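Local coordinates for protein 6-aminohexanoate-cyclic-dimer hydrolase (Arthrobacter sp., PDB 3A2Q) that hydrolyses the cyclic dimer of 6-aminohexanoate, a nylon-6 by-product, opening one amide bond to give the linear dimer, at residues L6-A12 / R217-D221; L438-M442 / L474-R479; A60-G66 / A109-V113. The protein carries 1 engineered substitution. Residue numbers count along the deposited sequence, not the author numbering.

Contact 1: L6-A12 / R217-D221; sequences LWQDATA and RSVRD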
ATOM      1  N   LEU A   6       9.712   0.305  21.025  1.00 42.22           N
ATOM      2  CA  LEU A   6       9.384   0.663  19.653  1.00 41.28           C
ATOM      3  C   LEU A   6       8.016   0.167  19.181  1.00 39.89           C
ATOM      4  O   LEU A   6       7.666   0.341  18.015  1.00 40.19           O
ATOM      5  CB  LEU A   6      10.473   0.149  18.703  1.00 39.91           C
ATOM      6  CG  LEU A   6      11.887   0.715  18.893  1.00 39.91           C
ATOM      7  CD1 LEU A   6      12.823   0.115  17.858  1.00 40.53           C
ATOM      8  CD2 LEU A   6      11.860   2.229  18.764  1.00 42.51           C
ATOM      9  N   TRP A   7       7.241  -0.444  20.073  1.00 40.12           N
ATOM     10  CA  TRP A   7       5.919  -0.928  19.685  1.00 42.45           C
ATOM     11  C   TRP A   7       4.875   0.181  19.816  1.00 43.29           C
ATOM     12  O   TRP A   7       3.696  -0.024  19.531  1.00 48.84           O
ATOM     13  CB  TRP A   7       5.504  -2.137  20.532  1.00 39.07           C
ATOM     14  CG  TRP A   7       4.394  -2.941  19.897  1.00 37.39           C
ATOM     15  CD1 TRP A   7       3.161  -3.207  20.425  1.00 38.50           C
ATOM     16  CD2 TRP A   7       4.419  -3.566  18.605  1.00 35.25           C
ATOM     17  NE1 TRP A   7       2.417  -3.959  19.543  1.00 36.29           N
ATOM     18  CE2 TRP A   7       3.164  -4.193  18.419  1.00 31.90           C
ATOM     19  CE3 TRP A   7       5.379  -3.656  17.588  1.00 31.50           C
ATOM     20  CZ2 TRP A   7       2.845  -4.900  17.253  1.00 30.26           C
ATOM     21  CZ3 TRP A   7       5.059  -4.361  16.425  1.00 33.58           C
ATOM     22  CH2 TRP A   7       3.800  -4.972  16.271  1.00 32.28           C
ATOM     23  N   GLN A   8       5.318   1.356  20.246  1.00 42.54           N
ATOM     24  CA  GLN A   8       4.438   2.513  20.396  1.00 42.14           C
ATOM     25  C   GLN A   8       4.212   3.072  18.989  1.00 40.17           C
ATOM     26  O   GLN A   8       5.104   2.984  18.148  1.00 36.55           O
ATOM     27  CB  GLN A   8       5.125   3.577  21.260  1.00 42.00           C
ATOM     28  CG  GLN A   8       5.640   3.070  22.602  1.00 52.17           C
ATOM     29  CD  GLN A   8       4.587   3.113  23.687  1.00 59.02           C
ATOM     30  OE1 GLN A   8       4.247   4.182  24.192  1.00 65.87           O
ATOM     31  NE2 GLN A   8       4.057   1.951  24.047  1.00 61.84           N
ATOM     32  N   ASP A   9       3.039   3.640  18.717  1.00 39.95           N
ATOM     33  CA  ASP A   9       2.812   4.187  17.381  1.00 38.90           C
ATOM     34  C   ASP A   9       3.559   5.505  17.201  1.00 38.43           C
ATOM     35  O   ASP A   9       4.220   5.980  18.123  1.00 39.32           O
ATOM     36  CB  ASP A   9       1.311   4.361  17.084  1.00 39.16           C
ATOM     37  CG  ASP A   9       0.626   5.345  18.008  1.00 38.13           C
ATOM     38  OD1 ASP A   9       1.318   6.174  18.636  1.00 41.61           O
ATOM     39  OD2 ASP A   9      -0.621   5.296  18.088  1.00 40.52           O
ATOM     40  N   ALA A  10       3.465   6.092  16.012  1.00 37.34           N
ATOM     41  CA  ALA A  10       4.160   7.342  15.721  1.00 36.06           C
ATOM     42  C   ALA A  10       3.743   8.490  16.635  1.00 36.71           C
ATOM     43  O   ALA A  10       4.582   9.283  17.061  1.00 38.94           O
ATOM     44  CB  ALA A  10       3.946   7.732  14.263  1.00 31.27           C
ATOM     45  N   THR A  11       2.451   8.577  16.932  1.00 35.84           N
ATOM     46  CA  THR A  11       1.946   9.636  17.792  1.00 37.54           C
ATOM     47  C   THR A  11       2.549   9.537  19.193  1.00 39.24           C
ATOM     48  O   THR A  11       2.976  10.541  19.764  1.00 39.42           O
ATOM     49  CB  THR A  11       0.411   9.577  17.900  1.00 39.93           C
ATOM     50  OG1 THR A  11      -0.162   9.735  16.595  1.00 38.78           O
ATOM     51  CG2 THR A  11      -0.101  10.684  18.810  1.00 35.18           C
ATOM     52  N   ALA A  12       2.588   8.327  19.742  1.00 37.67           N
ATOM     53  CA  ALA A  12       3.142   8.119  21.075  1.00 37.73           C
ATOM     54  C   ALA A  12       4.653   8.338  21.084  1.00 38.67           C
ATOM     55  O   ALA A  12       5.199   8.874  22.047  1.00 39.27           O
ATOM     56  CB  ALA A  12       2.808   6.718  21.573  1.00 36.74           C
ATOM     57  N   ARG A 217       0.311   1.380  12.569  1.00 27.41           N
ATOM     58  CA  ARG A 217      -0.272   0.363  13.432  1.00 28.18           C
ATOM     59  C   ARG A 217      -1.482   0.896  14.206  1.00 28.74           C
ATOM     60  O   ARG A 217      -2.114   0.165  14.971  1.00 27.21           O
ATOM     61  CB  ARG A 217       0.781  -0.200  14.398  1.00 32.02           C
ATOM     62  CG  ARG A 217       1.874  -1.021  13.710  1.00 30.65           C
ATOM     63  CD  ARG A 217       2.677  -1.824  14.723  1.00 31.21           C
ATOM     64  NE  ARG A 217       3.310  -0.958  15.710  1.00 32.07           N
ATOM     65  CZ  ARG A 217       4.448  -0.297  15.517  1.00 26.00           C
ATOM     66  NH1 ARG A 217       5.104  -0.400  14.369  1.00 30.94           N
ATOM     67  NH2 ARG A 217       4.917   0.489  16.473  1.00 35.94           N
ATOM     68  N   SER A 218      -1.807   2.169  14.006  1.00 28.73           N
ATOM     69  CA  SER A 218      -2.964   2.759  14.673  1.00 26.21           C
ATOM     70  C   SER A 218      -3.734   3.630  13.689  1.00 25.45           C
ATOM     71  O   SER A 218      -3.162   4.166  12.741  1.00 27.36           O
ATOM     72  CB  SER A 218      -2.538   3.609  15.874  1.00 28.17           C
ATOM     73  OG  SER A 218      -1.860   4.780  15.457  1.00 30.81           O
ATOM     74  N   VAL A 219      -5.030   3.782  13.924  1.00 25.72           N
ATOM     75  CA  VAL A 219      -5.847   4.592  13.036  1.00 28.71           C
ATOM     76  C   VAL A 219      -5.508   6.076  13.184  1.00 29.18           C
ATOM     77  O   VAL A 219      -5.580   6.837  12.214  1.00 27.42           O
ATOM     78  CB  VAL A 219      -7.351   4.359  13.300  1.00 31.46           C
ATOM     79  CG1 VAL A 219      -8.193   5.233  12.373  1.00 28.14           C
ATOM     80  CG2 VAL A 219      -7.690   2.887  13.073  1.00 26.30           C
ATOM     81  N   ARG A 220      -5.110   6.492  14.383  1.00 28.80           N
ATOM     82  CA  ARG A 220      -4.784   7.897  14.578  1.00 29.47           C
ATOM     83  C   ARG A 220      -3.523   8.273  13.808  1.00 27.42           C
ATOM     84  O   ARG A 220      -3.393   9.400  13.328  1.00 30.98           O
ATOM     85  CB  ARG A 220      -4.638   8.226  16.068  1.00 28.72           C
ATOM     86  CG  ARG A 220      -3.439   7.611  16.767  1.00 31.14           C
ATOM     87  CD  ARG A 220      -3.437   8.012  18.239  1.00 33.87           C
ATOM     88  NE  ARG A 220      -2.224   7.593  18.934  1.00 35.56           N
ATOM     89  CZ  ARG A 220      -1.957   7.880  20.207  1.00 42.11           C
ATOM     90  NH1 ARG A 220      -2.822   8.586  20.924  1.00 39.40           N
ATOM     91  NH2 ARG A 220      -0.822   7.471  20.759  1.00 33.47           N
ATOM     92  N   ASP A 221      -2.595   7.328  13.679  1.00 28.09           N
ATOM     93  CA  ASP A 221      -1.364   7.579  12.937  1.00 26.61           C
ATOM     94  C   ASP A 221      -1.684   7.832  11.461  1.00 28.85           C
ATOM     95  O   ASP A 221      -1.065   8.679  10.823  1.00 28.48           O
ATOM     96  CB  ASP A 221      -0.413   6.387  13.049  1.00 28.66           C
ATOM     97  CG  ASP A 221       0.578   6.527  14.195  1.00 32.78           C
ATOM     98  OD1 ASP A 221       0.422   7.444  15.029  1.00 31.67           O
ATOM     99  OD2 ASP A 221       1.515   5.705  14.264  1.00 31.51           O
TER
HETATM  100  O   HOH W   1       7.499   1.247  15.431  1.00 37.29           O
HETATM  101  O   HOH W   2       1.550  -1.088  18.006  1.00 36.29           O
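The guanidinium of Arg-217 lies flat over the indole of Trp-7, with planes only 10° apart and centres 4.4 Å apart. Arg-217 CZ sits 4.4 Å from the centroid of the six-membered ring of Trp-7, a cation-pi contact, and Arg-217 CD lies 3.9 Å from the same centroid as a CH-pi contact. Around this stack the arginine bonds to backbone carbonyls, directly or through water: Arg-217 NH2 gives a weak bond to Trp-7 O (3.3 Å), one water joins Arg-217 NH2 to Leu-6 O, and a second joins Arg-217 NE to Trp-7 O. Outside the two segments, Arg-217 NH1 bonds to Val-158 O and Trp-7 NE1 to Val-477 O.

Further along, two helix starts meet. Asp-9 N-caps helix 10-19 through Asp-9 OD1, which accepts from Ala-12 N at 2.7 Å, while Ser-218 N-caps helix 219-229, its OG accepting from Asp-221 N at 3.2 Å. The two caps are themselves joined, Ser-218 OG donating to Asp-9 OD2 (3.0 Å). Asp-9 also forms a salt bridge with Arg-220, Asp-9 OD2 to Arg-220 NE at 2.9 Å and Asp-9 OD1 to Arg-220 NH2 at 3.3 Å. Asp-221 takes the first amides of helix 10-19, which lack partners within the helix: Ala-10 N to Asp-221 OD2 is 2.6 Å, Thr-11 N to Asp-221 OD1 3.0 Å, and Thr-11 OG1 donates to Asp-221 OD1 at 2.8 Å.

Asp-9 OD2 and Asp-221 OD1 lie 3.9 Å apart, a repulsion that the surrounding helix amides, hydroxyls and Arg-220 probably offset.

Contact 2: L438-M442 / L474-R479; sequences LPIGM and LPWVAR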
ATOM      1  N   LEU A 438      -7.597  -3.168   7.930  1.00 21.53           N
ATOM      2  CA  LEU A 438      -7.353  -3.170   9.370  1.00 22.38           C
ATOM      3  C   LEU A 438      -6.951  -4.585   9.775  1.00 22.57           C
ATOM      4  O   LEU A 438      -7.580  -5.551   9.350  1.00 22.86           O
ATOM      5  CB  LEU A 438      -8.626  -2.761  10.121  1.00 23.37           C
ATOM      6  CG  LEU A 438      -9.206  -1.392   9.745  1.00 22.96           C
ATOM      7  CD1 LEU A 438     -10.484  -1.136  10.549  1.00 26.76           C
ATOM      8  CD2 LEU A 438      -8.177  -0.310  10.018  1.00 22.81           C
ATOM      9  N   PRO A 439      -5.906  -4.722  10.612  1.00 25.21           N
ATOM     10  CA  PRO A 439      -5.418  -6.034  11.067  1.00 24.88           C
ATOM     11  C   PRO A 439      -6.281  -6.661  12.161  1.00 25.97           C
ATOM     12  O   PRO A 439      -5.823  -6.891  13.285  1.00 25.70           O
ATOM     13  CB  PRO A 439      -4.008  -5.718  11.550  1.00 22.20           C
ATOM     14  CG  PRO A 439      -4.164  -4.342  12.114  1.00 26.25           C
ATOM     15  CD  PRO A 439      -5.035  -3.636  11.099  1.00 23.64           C
ATOM     16  N   ILE A 440      -7.527  -6.955  11.809  1.00 24.57           N
ATOM     17  CA  ILE A 440      -8.497  -7.517  12.742  1.00 25.52           C
ATOM     18  C   ILE A 440      -8.491  -9.035  12.892  1.00 25.83           C
ATOM     19  O   ILE A 440      -8.856  -9.557  13.948  1.00 28.04           O
ATOM     20  CB  ILE A 440      -9.925  -7.063  12.346  1.00 27.86           C
ATOM     21  CG1 ILE A 440     -10.048  -5.550  12.524  1.00 31.18           C
ATOM     22  CG2 ILE A 440     -10.971  -7.796  13.169  1.00 26.12           C
ATOM     23  CD1 ILE A 440     -11.363  -4.982  11.994  1.00 33.06           C
ATOM     24  N   GLY A 441      -8.072  -9.751  11.854  1.00 27.18           N
ATOM     25  CA  GLY A 441      -8.083 -11.200  11.943  1.00 24.35           C
ATOM     26  C   GLY A 441      -6.745 -11.913  11.933  1.00 23.81           C
ATOM     27  O   GLY A 441      -5.700 -11.318  11.670  1.00 22.64           O
ATOM     28  N   MET A 442      -6.803 -13.207  12.236  1.00 22.53           N
ATOM     29  CA  MET A 442      -5.638 -14.087  12.252  1.00 21.91           C
ATOM     30  C   MET A 442      -6.103 -15.450  11.751  1.00 23.44           C
ATOM     31  O   MET A 442      -7.200 -15.901  12.087  1.00 24.21           O
ATOM     32  CB  MET A 442      -5.079 -14.239  13.674  1.00 27.36           C
ATOM     33  CG  MET A 442      -4.397 -13.003  14.224  1.00 22.92           C
ATOM     34  SD  MET A 442      -2.864 -12.608  13.365  1.00 26.75           S
ATOM     35  CE  MET A 442      -1.762 -13.860  14.043  1.00 28.27           C
ATOM     36  N   LEU A 474     -12.294  -4.334  18.453  1.00 32.59           N
ATOM     37  CA  LEU A 474     -11.470  -5.505  18.195  1.00 31.06           C
ATOM     38  C   LEU A 474      -9.994  -5.131  18.177  1.00 30.56           C
ATOM     39  O   LEU A 474      -9.296  -5.373  17.196  1.00 31.60           O
ATOM     40  CB  LEU A 474     -11.887  -6.123  16.856  1.00 30.21           C
ATOM     41  CG  LEU A 474     -13.384  -6.450  16.754  1.00 31.94           C
ATOM     42  CD1 LEU A 474     -13.733  -6.912  15.344  1.00 24.21           C
ATOM     43  CD2 LEU A 474     -13.743  -7.524  17.787  1.00 29.06           C
ATOM     44  N   PRO A 475      -9.494  -4.548  19.279  1.00 29.07           N
ATOM     45  CA  PRO A 475      -8.090  -4.142  19.366  1.00 26.84           C
ATOM     46  C   PRO A 475      -7.120  -5.238  18.930  1.00 28.45           C
ATOM     47  O   PRO A 475      -7.319  -6.418  19.233  1.00 29.23           O
ATOM     48  CB  PRO A 475      -7.926  -3.754  20.839  1.00 26.53           C
ATOM     49  CG  PRO A 475      -8.968  -4.532  21.533  1.00 25.69           C
ATOM     50  CD  PRO A 475     -10.145  -4.457  20.597  1.00 31.56           C
ATOM     51  N   TRP A 476      -6.071  -4.831  18.222  1.00 28.39           N
ATOM     52  CA  TRP A 476      -5.072  -5.762  17.707  1.00 30.05           C
ATOM     53  C   TRP A 476      -3.660  -5.498  18.226  1.00 30.60           C
ATOM     54  O   TRP A 476      -2.769  -6.334  18.085  1.00 32.53           O
ATOM     55  CB  TRP A 476      -5.068  -5.690  16.177  1.00 30.65           C
ATOM     56  CG  TRP A 476      -4.775  -4.316  15.642  1.00 27.23           C
ATOM     57  CD1 TRP A 476      -3.551  -3.699  15.571  1.00 28.89           C
ATOM     58  CD2 TRP A 476      -5.722  -3.384  15.106  1.00 26.30           C
ATOM     59  NE1 TRP A 476      -3.684  -2.445  15.024  1.00 28.70           N
ATOM     60  CE2 TRP A 476      -5.003  -2.225  14.730  1.00 27.65           C
ATOM     61  CE3 TRP A 476      -7.107  -3.413  14.907  1.00 31.66           C
ATOM     62  CZ2 TRP A 476      -5.628  -1.103  14.165  1.00 26.63           C
ATOM     63  CZ3 TRP A 476      -7.728  -2.295  14.344  1.00 28.52           C
ATOM     64  CH2 TRP A 476      -6.985  -1.159  13.982  1.00 24.67           C
ATOM     65  N   VAL A 477      -3.459  -4.336  18.829  1.00 30.80           N
ATOM     66  CA  VAL A 477      -2.148  -3.949  19.331  1.00 30.27           C
ATOM     67  C   VAL A 477      -1.459  -4.994  20.224  1.00 31.98           C
ATOM     68  O   VAL A 477      -0.228  -5.036  20.303  1.00 30.79           O
ATOM     69  CB  VAL A 477      -2.246  -2.601  20.089  1.00 29.82           C
ATOM     70  CG1 VAL A 477      -3.037  -2.778  21.373  1.00 35.48           C
ATOM     71  CG2 VAL A 477      -0.857  -2.058  20.363  1.00 35.92           C
ATOM     72  N   ALA A 478      -2.251  -5.839  20.883  1.00 31.15           N
ATOM     73  CA  ALA A 478      -1.707  -6.870  21.767  1.00 30.94           C
ATOM     74  C   ALA A 478      -0.937  -7.955  21.018  1.00 32.56           C
ATOM     75  O   ALA A 478      -0.050  -8.599  21.582  1.00 30.64           O
ATOM     76  CB  ALA A 478      -2.828  -7.501  22.574  1.00 31.87           C
ATOM     77  N   ARG A 479      -1.272  -8.156  19.746  1.00 30.69           N
ATOM     78  CA  ARG A 479      -0.616  -9.183  18.944  1.00 32.05           C
ATOM     79  C   ARG A 479       0.691  -8.705  18.306  1.00 33.98           C
ATOM     80  O   ARG A 479       0.776  -7.587  17.794  1.00 33.03           O
ATOM     81  CB  ARG A 479      -1.574  -9.688  17.857  1.00 30.11           C
ATOM     82  CG  ARG A 479      -2.885 -10.266  18.395  1.00 32.05           C
ATOM     83  CD  ARG A 479      -3.646 -11.039  17.315  1.00 25.54           C
ATOM     84  NE  ARG A 479      -4.156 -10.177  16.251  1.00 26.45           N
ATOM     85  CZ  ARG A 479      -5.296  -9.493  16.309  1.00 28.73           C
ATOM     86  NH1 ARG A 479      -6.072  -9.563  17.383  1.00 27.77           N
ATOM     87  NH2 ARG A 479      -5.666  -8.733  15.286  1.00 33.18           N
TER
HETATM   88  O   HOH W   3      -8.392  -7.782  16.281  1.00 30.07           O
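This is apolar packing with a polar rim made by Arg-479, between the end of a strand in the central sheet and the loop that follows helix 460-473, away from the substrate pocket. On the loop side Trp-476 and Arg-479 contribute nearly equally, with Leu-474 adding less. Pro-439 CG stands over the five-membered ring of Trp-476, 3.3 Å from the centroid and 3° off the normal, a close CH-pi contact. Leu-438 CD2 reaches Trp-476 CH2 at 4.2 Å, and Ile-440 CG2 meets Leu-474 CD1 at 3.6 Å. Beyond the segments, Trp-476 NE1 bonds to Arg-217 O.

A type I turn from Trp-476 to Arg-479 brings the arginine back over the strand, where Arg-479 NH2 comes within 2.7 Å of Pro-439 O and Arg-479 NE lies 3.5 Å from Met-442 CG. One water, accepting from Arg-479 NH2 (3.1 Å), lies between Ile-440 O and Leu-474 O. Pro-439 centres an inverse gamma turn, a kink within strand 435-442 of the mixed sheet at the heart of this amidase-family alpha/beta fold.

Contact 3: A60-G66 / A109-V113; sequences ASGPFAG and AAGFV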
ATOM      1  N   ALA A  60      15.090  18.266  12.598  1.00 46.53           N
ATOM      2  CA  ALA A  60      13.655  17.986  12.611  1.00 44.98           C
ATOM      3  C   ALA A  60      12.832  18.875  13.537  1.00 45.10           C
ATOM      4  O   ALA A  60      13.266  19.214  14.634  1.00 46.79           O
ATOM      5  CB  ALA A  60      13.417  16.520  12.962  1.00 44.07           C
ATOM      6  N   SER A  61      11.638  19.242  13.081  1.00 44.10           N
ATOM      7  CA  SER A  61      10.721  20.079  13.853  1.00 43.41           C
ATOM      8  C   SER A  61       9.285  19.883  13.366  1.00 42.31           C
ATOM      9  O   SER A  61       9.038  19.797  12.164  1.00 43.66           O
ATOM     10  CB  SER A  61      11.105  21.553  13.723  1.00 47.18           C
ATOM     11  OG  SER A  61      11.013  21.994  12.381  1.00 49.09           O
ATOM     12  N   GLY A  62       8.344  19.825  14.304  1.00 41.70           N
ATOM     13  CA  GLY A  62       6.949  19.633  13.950  1.00 41.70           C
ATOM     14  C   GLY A  62       6.244  18.647  14.865  1.00 43.08           C
ATOM     15  O   GLY A  62       6.816  18.210  15.864  1.00 43.02           O
ATOM     16  N   PRO A  63       4.993  18.271  14.549  1.00 40.70           N
ATOM     17  CA  PRO A  63       4.205  17.326  15.352  1.00 39.65           C
ATOM     18  C   PRO A  63       4.802  15.921  15.475  1.00 37.93           C
ATOM     19  O   PRO A  63       4.370  15.136  16.313  1.00 39.88           O
ATOM     20  CB  PRO A  63       2.847  17.314  14.646  1.00 39.68           C
ATOM     21  CG  PRO A  63       3.187  17.689  13.224  1.00 41.22           C
ATOM     22  CD  PRO A  63       4.209  18.774  13.407  1.00 41.17           C
ATOM     23  N   PHE A  64       5.779  15.604  14.632  1.00 38.00           N
ATOM     24  CA  PHE A  64       6.423  14.292  14.666  1.00 38.13           C
ATOM     25  C   PHE A  64       7.943  14.415  14.610  1.00 37.31           C
ATOM     26  O   PHE A  64       8.627  13.529  14.103  1.00 37.51           O
ATOM     27  CB  PHE A  64       5.926  13.435  13.497  1.00 31.82           C
ATOM     28  CG  PHE A  64       4.489  13.029  13.618  1.00 35.93           C
ATOM     29  CD1 PHE A  64       4.123  11.951  14.421  1.00 34.10           C
ATOM     30  CD2 PHE A  64       3.492  13.748  12.965  1.00 33.69           C
ATOM     31  CE1 PHE A  64       2.785  11.598  14.574  1.00 32.79           C
ATOM     32  CE2 PHE A  64       2.153  13.402  13.113  1.00 36.04           C
ATOM     33  CZ  PHE A  64       1.799  12.324  13.919  1.00 34.06           C
ATOM     34  N   ALA A  65       8.469  15.513  15.142  1.00 39.68           N
ATOM     35  CA  ALA A  65       9.911  15.738  15.137  1.00 40.35           C
ATOM     36  C   ALA A  65      10.675  14.552  15.730  1.00 42.67           C
ATOM     37  O   ALA A  65      10.427  14.150  16.867  1.00 42.30           O
ATOM     38  CB  ALA A  65      10.244  17.010  15.907  1.00 43.97           C
ATOM     39  N   GLY A  66      11.593  13.991  14.946  1.00 42.59           N
ATOM     40  CA  GLY A  66      12.395  12.873  15.414  1.00 43.13           C
ATOM     41  C   GLY A  66      11.874  11.476  15.121  1.00 43.31           C
ATOM     42  O   GLY A  66      12.604  10.497  15.286  1.00 42.95           O
ATOM     43  N   ALA A 109       9.207  18.154   6.655  1.00 37.93           N
ATOM     44  CA  ALA A 109       8.718  19.400   7.232  1.00 37.61           C
ATOM     45  C   ALA A 109       7.878  19.116   8.471  1.00 38.59           C
ATOM     46  O   ALA A 109       7.766  19.956   9.369  1.00 39.26           O
ATOM     47  CB  ALA A 109       7.888  20.167   6.203  1.00 37.32           C
ATOM     48  N   ALA A 110       7.288  17.925   8.516  1.00 35.13           N
ATOM     49  CA  ALA A 110       6.452  17.522   9.638  1.00 34.22           C
ATOM     50  C   ALA A 110       7.284  17.057  10.829  1.00 33.79           C
ATOM     51  O   ALA A 110       6.772  16.954  11.942  1.00 36.26           O
ATOM     52  CB  ALA A 110       5.501  16.409   9.206  1.00 34.91           C
ATOM     53  N   GLY A 111       8.559  16.767  10.595  1.00 34.31           N
ATOM     54  CA  GLY A 111       9.416  16.324  11.681  1.00 35.43           C
ATOM     55  C   GLY A 111       9.885  14.883  11.581  1.00 38.18           C
ATOM     56  O   GLY A 111      10.668  14.425  12.412  1.00 40.29           O
ATOM     57  N   PHE A 112       9.403  14.161  10.572  1.00 37.72           N
ATOM     58  CA  PHE A 112       9.789  12.766  10.366  1.00 36.64           C
ATOM     59  C   PHE A 112      11.211  12.704   9.816  1.00 35.46           C
ATOM     60  O   PHE A 112      11.658  13.633   9.144  1.00 36.93           O
ATOM     61  CB  PHE A 112       8.834  12.097   9.364  1.00 33.90           C
ATOM     62  CG  PHE A 112       7.471  11.778   9.928  1.00 36.91           C
ATOM     63  CD1 PHE A 112       7.297  10.705  10.798  1.00 37.51           C
ATOM     64  CD2 PHE A 112       6.361  12.541   9.582  1.00 34.17           C
ATOM     65  CE1 PHE A 112       6.035  10.398  11.314  1.00 33.05           C
ATOM     66  CE2 PHE A 112       5.093  12.242  10.093  1.00 30.70           C
ATOM     67  CZ  PHE A 112       4.932  11.170  10.960  1.00 34.31           C
ATOM     68  N   VAL A 113      11.930  11.621  10.104  1.00 34.54           N
ATOM     69  CA  VAL A 113      13.290  11.469   9.591  1.00 33.52           C
ATOM     70  C   VAL A 113      13.349  10.249   8.668  1.00 34.88           C
ATOM     71  O   VAL A 113      12.893   9.166   9.030  1.00 35.29           O
ATOM     72  CB  VAL A 113      14.338  11.324  10.749  1.00 40.23           C
ATOM     73  CG1 VAL A 113      14.160  12.461  11.752  1.00 35.09           C
ATOM     74  CG2 VAL A 113      14.205   9.980  11.442  1.00 36.89           C
TER
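Phe-64 (chi1 -69°, chi2 -81°) and Phe-112 (chi1 -74°, chi2 -75°) are both m at chi1, and their rings lie nearly parallel, planes at 14°, but offset so far that they scarcely overlap, centroids 4.7 Å apart. Phe-64 CB rests over the Phe-112 ring, 3.6 Å from its centroid, as a CH-pi contact, while Phe-112 CZ meets Phe-64 CG at 3.3 Å. CA-to-CB of Phe-112 points away from the 60-66 loop, yet its ring still reaches Phe-64.

Here the loop between helix 50-59 and strand 68-72 meets the turn from helix 102-110 into strand 113-118. Gly-111, in a Schellman motif ending helix 102-110, has phi 113°, and a CB there would clash with Phe-64 C and Ala-65 N; Gly-62 would likewise push a CB into Ala-110 O.

Phe-64 N donates to Ala-110 O (3.2 Å) and Gly-66 N to Gly-111 O (2.7 Å), so carbonyls at the helix end find donors while the phenylalanines add apolar packing against Ala-224 and Leu-225 of helix 219-229.

None of the three contacts is deep core: contact 1 lies at the surface, while contacts 2 and 3 are partly buried. Contact 1 is the most polar, helix starts tied by charge and capping; contact 2 rests on a tryptophan over a strand end, with an arginine at its rim, and contact 3 on paired phenylalanines plus backbone bonds at a helix end. Contact 1 touches both others. Trp-7 and Arg-217 each share a probable hydrogen bond with the 474-479 loop. Helices 10-19 and 219-229, whose starts meet in contact 1, also pack on the phenylalanines of contact 3. Contacts 2 and 3 do not touch, their nearest atoms being about 15 Å apart.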